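Local coordinates for putative monooxygenase (Fusobacterium nucleatum subsp. nucleatum, PDB 3MCS), which probably acts as a monooxygenase, carrying two antibiotic biosynthesis monooxygenase family domains of the dimeric alpha-beta barrel type in one chain, at residues A[66-69]-A[70-74]; A[174-177]-A[178-181]. All coordinates share one frame; numbering follows the deposited sequence.

Contacts 1 and 2 are both local and follow a short helix to its C-terminal end. Contact 1 lies on helix 65-73, in the first antibiotic biosynthesis monooxygenase domain. Contact 2 covers the end of helix 171-178 and the turn into helix 181-190, in the second. They sit on opposite sides of the chain's centre, with nearest atoms about 27 Å apart. Contact 1 is mostly at the surface, with His71 its buried residue. Contact 2 is partly buried, through Tyr174 and His177. In each, a hydroxyl near the helix end bonds to a backbone carbonyl. The side-chain packing differs: a threonine methyl on a phenylalanine ring in contact 1, an arginine alongside a tyrosine in contact 2.

Contact 1: residues A[66-69]-A[70-74]; sequences LAFS and NHTKN
Asn70 N donates to Leu66 O at 2.9 Å, one of a run of backbone bonds in alpha-helix 65-73, part of the first domain of the dimeric alpha-beta barrel type. His71 N reaches Ala67 O at 3.0 Å. Thr72 N binds Phe68 O. Toward the C-terminal end the pattern loosens. Lys73 N makes a weak bond to Ser69 O, at 3.4 Å, and a shorter i-3 bond to Asn70 O. Thr72 OG1 donates to Ser69 O at 3.1 Å, meeting it at a C=O...donor angle of 123° and tilted out of the carbonyl plane. The chi1 of 77° turns this hydroxyl back over the helix and sets CG2 anti to the carbonyl carbon, which brings the methyl to Phe68.

The outer face is mostly exposed. There the side-chain ND2 of Asn70 lies beside Leu66 CD1, and the aliphatic chain of Lys73 runs past Ser69 O. The inner side is held by the imidazole of His71, which is buried and hydrogen-bonded at both nitrogens, ND1 to Glu38 and NE2 to Tyr30. Phe68 meets Tyr62 edge-to-face and packs the helix against Asn9 and Tyr11 of strand 7-15. Across the helix turn, the Thr72 methyl sits over one face of the Phe68 ring as a CH-pi contact, CG2 lying 3.8 Å from the ring centroid and 19° off its normal.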
loop_
_atom_site.group_PDB
_atom_site.type_symbol
_atom_site.label_atom_id
_atom_site.label_comp_id
_atom_site.label_asym_id
_atom_site.label_seq_id
_atom_site.Cartn_x
_atom_site.Cartn_y
_atom_site.Cartn_z
ATOM N N LEU A 66 2.010 -7.794 17.773
ATOM C CA LEU A 66 2.101 -7.116 19.065
ATOM C C LEU A 66 2.383 -5.641 18.834
ATOM O O LEU A 66 1.808 -4.782 19.524
ATOM C CB LEU A 66 3.169 -7.749 19.971
ATOM C CG LEU A 66 3.446 -7.031 21.302
ATOM C CD1 LEU A 66 2.176 -6.853 22.161
ATOM C CD2 LEU A 66 4.538 -7.776 22.078
ATOM N N ALA A 67 3.266 -5.355 17.873
ATOM C CA ALA A 67 3.603 -3.973 17.534
ATOM C C ALA A 67 2.342 -3.260 17.085
ATOM O O ALA A 67 2.105 -2.113 17.459
ATOM C CB ALA A 67 4.678 -3.906 16.446
ATOM N N PHE A 68 1.540 -3.965 16.291
ATOM C CA PHE A 68 0.286 -3.434 15.796
ATOM C C PHE A 68 -0.698 -3.203 16.929
ATOM O O PHE A 68 -1.289 -2.120 17.031
ATOM C CB PHE A 68 -0.331 -4.368 14.742
ATOM C CG PHE A 68 -1.705 -3.952 14.304
ATOM C CD1 PHE A 68 -1.886 -2.851 13.468
ATOM C CD2 PHE A 68 -2.815 -4.652 14.731
ATOM C CE1 PHE A 68 -3.146 -2.448 13.073
ATOM C CE2 PHE A 68 -4.080 -4.266 14.332
ATOM C CZ PHE A 68 -4.245 -3.157 13.497
ATOM N N SER A 69 -0.880 -4.207 17.783
ATOM C CA SER A 69 -1.821 -4.066 18.894
ATOM C C SER A 69 -1.459 -2.887 19.804
ATOM O O SER A 69 -2.349 -2.196 20.331
ATOM C CB SER A 69 -1.946 -5.366 19.700
ATOM O OG SER A 69 -1.933 -5.113 21.101
ATOM N N ASN A 70 -0.158 -2.673 20.008
ATOM C CA ASN A 70 0.283 -1.551 20.824
ATOM C C ASN A 70 -0.005 -0.222 20.114
ATOM O O ASN A 70 -0.377 0.760 20.730
ATOM C CB ASN A 70 1.757 -1.696 21.196
ATOM C CG ASN A 70 1.988 -2.620 22.393
ATOM O OD1 ASN A 70 1.190 -2.674 23.327
ATOM N ND2 ASN A 70 3.112 -3.317 22.381
ATOM N N HIS A 71 0.143 -0.208 18.805
ATOM C CA HIS A 71 -0.154 0.972 18.035
ATOM C C HIS A 71 -1.619 1.342 18.169
ATOM O O HIS A 71 -1.934 2.515 18.368
ATOM C CB HIS A 71 0.205 0.758 16.568
ATOM C CG HIS A 71 -0.329 1.815 15.646
ATOM N ND1 HIS A 71 0.260 3.053 15.506
ATOM C CD2 HIS A 71 -1.372 1.793 14.785
ATOM C CE1 HIS A 71 -0.415 3.758 14.618
ATOM N NE2 HIS A 71 -1.411 3.016 14.166
ATOM N N THR A 72 -2.522 0.363 18.118
ATOM C CA THR A 72 -3.931 0.713 18.195
ATOM C C THR A 72 -4.310 1.216 19.590
ATOM O O THR A 72 -5.381 1.783 19.763
ATOM C CB THR A 72 -4.872 -0.416 17.771
ATOM O OG1 THR A 72 -4.958 -1.380 18.822
ATOM C CG2 THR A 72 -4.389 -1.070 16.454
ATOM N N LYS A 73 -3.439 1.024 20.572
ATOM C CA LYS A 73 -3.682 1.514 21.924
ATOM C C LYS A 73 -2.887 2.795 22.245
ATOM O O LYS A 73 -3.189 3.461 23.238
ATOM C CB LYS A 73 -3.287 0.470 22.958
ATOM C CG LYS A 73 -4.062 -0.816 22.994
ATOM C CD LYS A 73 -3.398 -1.732 24.013
ATOM C CE LYS A 73 -3.923 -3.142 24.026
ATOM N NZ LYS A 73 -3.164 -3.922 25.080
ATOM N N ASN A 74 -1.886 3.136 21.423
ATOM C CA ASN A 74 -1.025 4.303 21.700
ATOM C C ASN A 74 -1.718 5.607 21.306
ATOM O O ASN A 74 -2.762 5.583 20.658
ATOM C CB ASN A 74 0.334 4.140 20.999
ATOM C CG ASN A 74 1.505 4.755 21.774
ATOM O OD1 ASN A 74 1.360 5.639 22.612
ATOM N ND2 ASN A 74 2.682 4.254 21.486
#

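Contact 2: residues A[174-177]-A[178-181]; sequences YLNH and RSAK
Ser179 grips Leu175 O twice. Ser179 N lies 2.9 Å from Leu175 O. Ser179 OG lies 3.0 Å from Leu175 O, and the two donors come from opposite faces of the carbonyl plane. The chi1 of 67° folds the hydroxyl back toward the helix. One residue earlier, Arg178 N donates to Tyr174 O at 3.1 Å. Beyond, Ala180 N makes a weak bond to His177 O.

The side chains of Tyr174 and Arg178 run side by side and point the same way, with ring and guanidinium planes 23° apart. Arg178 bends at chi3. Arg178 CD lies 3.5 Å from Tyr174 CZ, so the end of the aliphatic chain packs against the ring. Arg178 NE is 3.3 Å from Tyr174 OH, but the angle is too poor for a hydrogen bond. That hydroxyl is instead bonded to Arg199 of strand 194-209.

His177 ND1 bonds to Tyr182 OH in the next helix. The His177 ring meets Phe183 edge-to-face. Tyr168 contacts the rings of both Tyr174 and His177. The arrangement is the C-terminal end of helix 171-178, linked through Ser179 and the N-cap residue Ala180 to helix 181-190, in the second dimeric alpha-beta barrel domain.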
loop_
_atom_site.group_PDB
_atom_site.type_symbol
_atom_site.label_atom_id
_atom_site.label_comp_id
_atom_site.label_asym_id
_atom_site.label_seq_id
_atom_site.Cartn_x
_atom_site.Cartn_y
_atom_site.Cartn_z
ATOM N N TYR A 174 7.631 5.158 -13.197
ATOM C CA TYR A 174 6.457 4.298 -13.239
ATOM C C TYR A 174 6.018 3.992 -14.670
ATOM O O TYR A 174 5.699 2.853 -14.994
ATOM C CB TYR A 174 5.308 4.942 -12.469
ATOM C CG TYR A 174 3.981 4.284 -12.713
ATOM C CD1 TYR A 174 3.695 3.045 -12.183
ATOM C CD2 TYR A 174 3.016 4.899 -13.485
ATOM C CE1 TYR A 174 2.481 2.431 -12.413
ATOM C CE2 TYR A 174 1.801 4.292 -13.725
ATOM C CZ TYR A 174 1.543 3.062 -13.189
ATOM O OH TYR A 174 0.338 2.469 -13.433
ATOM N N LEU A 175 5.993 5.001 -15.532
ATOM C CA LEU A 175 5.603 4.763 -16.917
ATOM C C LEU A 175 6.604 3.892 -17.681
ATOM O O LEU A 175 6.210 3.083 -18.528
ATOM C CB LEU A 175 5.407 6.083 -17.644
ATOM C CG LEU A 175 4.253 6.952 -17.148
ATOM C CD1 LEU A 175 4.222 8.270 -17.948
ATOM C CD2 LEU A 175 2.937 6.237 -17.252
ATOM N N ASN A 176 7.890 4.070 -17.391
ATOM C CA ASN A 176 8.937 3.278 -18.031
ATOM C C ASN A 176 8.811 1.851 -17.562
ATOM O O ASN A 176 9.081 0.917 -18.296
ATOM C CB ASN A 176 10.329 3.856 -17.749
ATOM C CG ASN A 176 10.567 5.182 -18.482
ATOM O OD1 ASN A 176 9.885 5.491 -19.471
ATOM N ND2 ASN A 176 11.539 5.965 -18.007
ATOM N N HIS A 177 8.355 1.695 -16.329
ATOM C CA HIS A 177 8.117 0.381 -15.773
ATOM C C HIS A 177 7.020 -0.351 -16.542
ATOM O O HIS A 177 7.224 -1.487 -16.970
ATOM C CB HIS A 177 7.827 0.497 -14.272
ATOM C CG HIS A 177 6.866 -0.520 -13.741
ATOM N ND1 HIS A 177 7.151 -1.869 -13.683
ATOM C CD2 HIS A 177 5.639 -0.368 -13.184
ATOM C CE1 HIS A 177 6.121 -2.506 -13.151
ATOM N NE2 HIS A 177 5.190 -1.622 -12.843
ATOM N N ARG A 178 5.889 0.293 -16.792
ATOM C CA ARG A 178 4.815 -0.427 -17.467
ATOM C C ARG A 178 4.906 -0.411 -18.994
ATOM O O ARG A 178 4.184 -1.149 -19.665
ATOM C CB ARG A 178 3.446 0.014 -16.960
ATOM C CG ARG A 178 2.942 1.343 -17.433
ATOM C CD ARG A 178 1.835 1.812 -16.487
ATOM N NE ARG A 178 0.875 0.767 -16.150
ATOM C CZ ARG A 178 -0.210 0.460 -16.864
ATOM N NH1 ARG A 178 -0.506 1.105 -17.996
ATOM N NH2 ARG A 178 -1.019 -0.517 -16.444
ATOM N N SER A 179 5.812 0.385 -19.554
ATOM C CA SER A 179 6.019 0.337 -20.995
ATOM C C SER A 179 7.211 -0.593 -21.341
ATOM O O SER A 179 7.618 -0.667 -22.496
ATOM C CB SER A 179 6.211 1.741 -21.584
ATOM O OG SER A 179 7.411 2.338 -21.143
ATOM N N ALA A 180 7.754 -1.299 -20.346
ATOM C CA ALA A 180 8.869 -2.219 -20.569
ATOM C C ALA A 180 8.391 -3.581 -21.060
ATOM O O ALA A 180 7.340 -4.062 -20.643
ATOM C CB ALA A 180 9.692 -2.401 -19.291
ATOM N N LYS A 181 9.204 -4.217 -21.909
ATOM C CA LYS A 181 8.855 -5.512 -22.481
ATOM C C LYS A 181 8.429 -6.536 -21.407
ATOM O O LYS A 181 7.400 -7.177 -21.562
ATOM C CB LYS A 181 10.008 -6.046 -23.367
ATOM C CG LYS A 181 9.648 -7.271 -24.272
ATOM C CD LYS A 181 10.767 -7.677 -25.254
#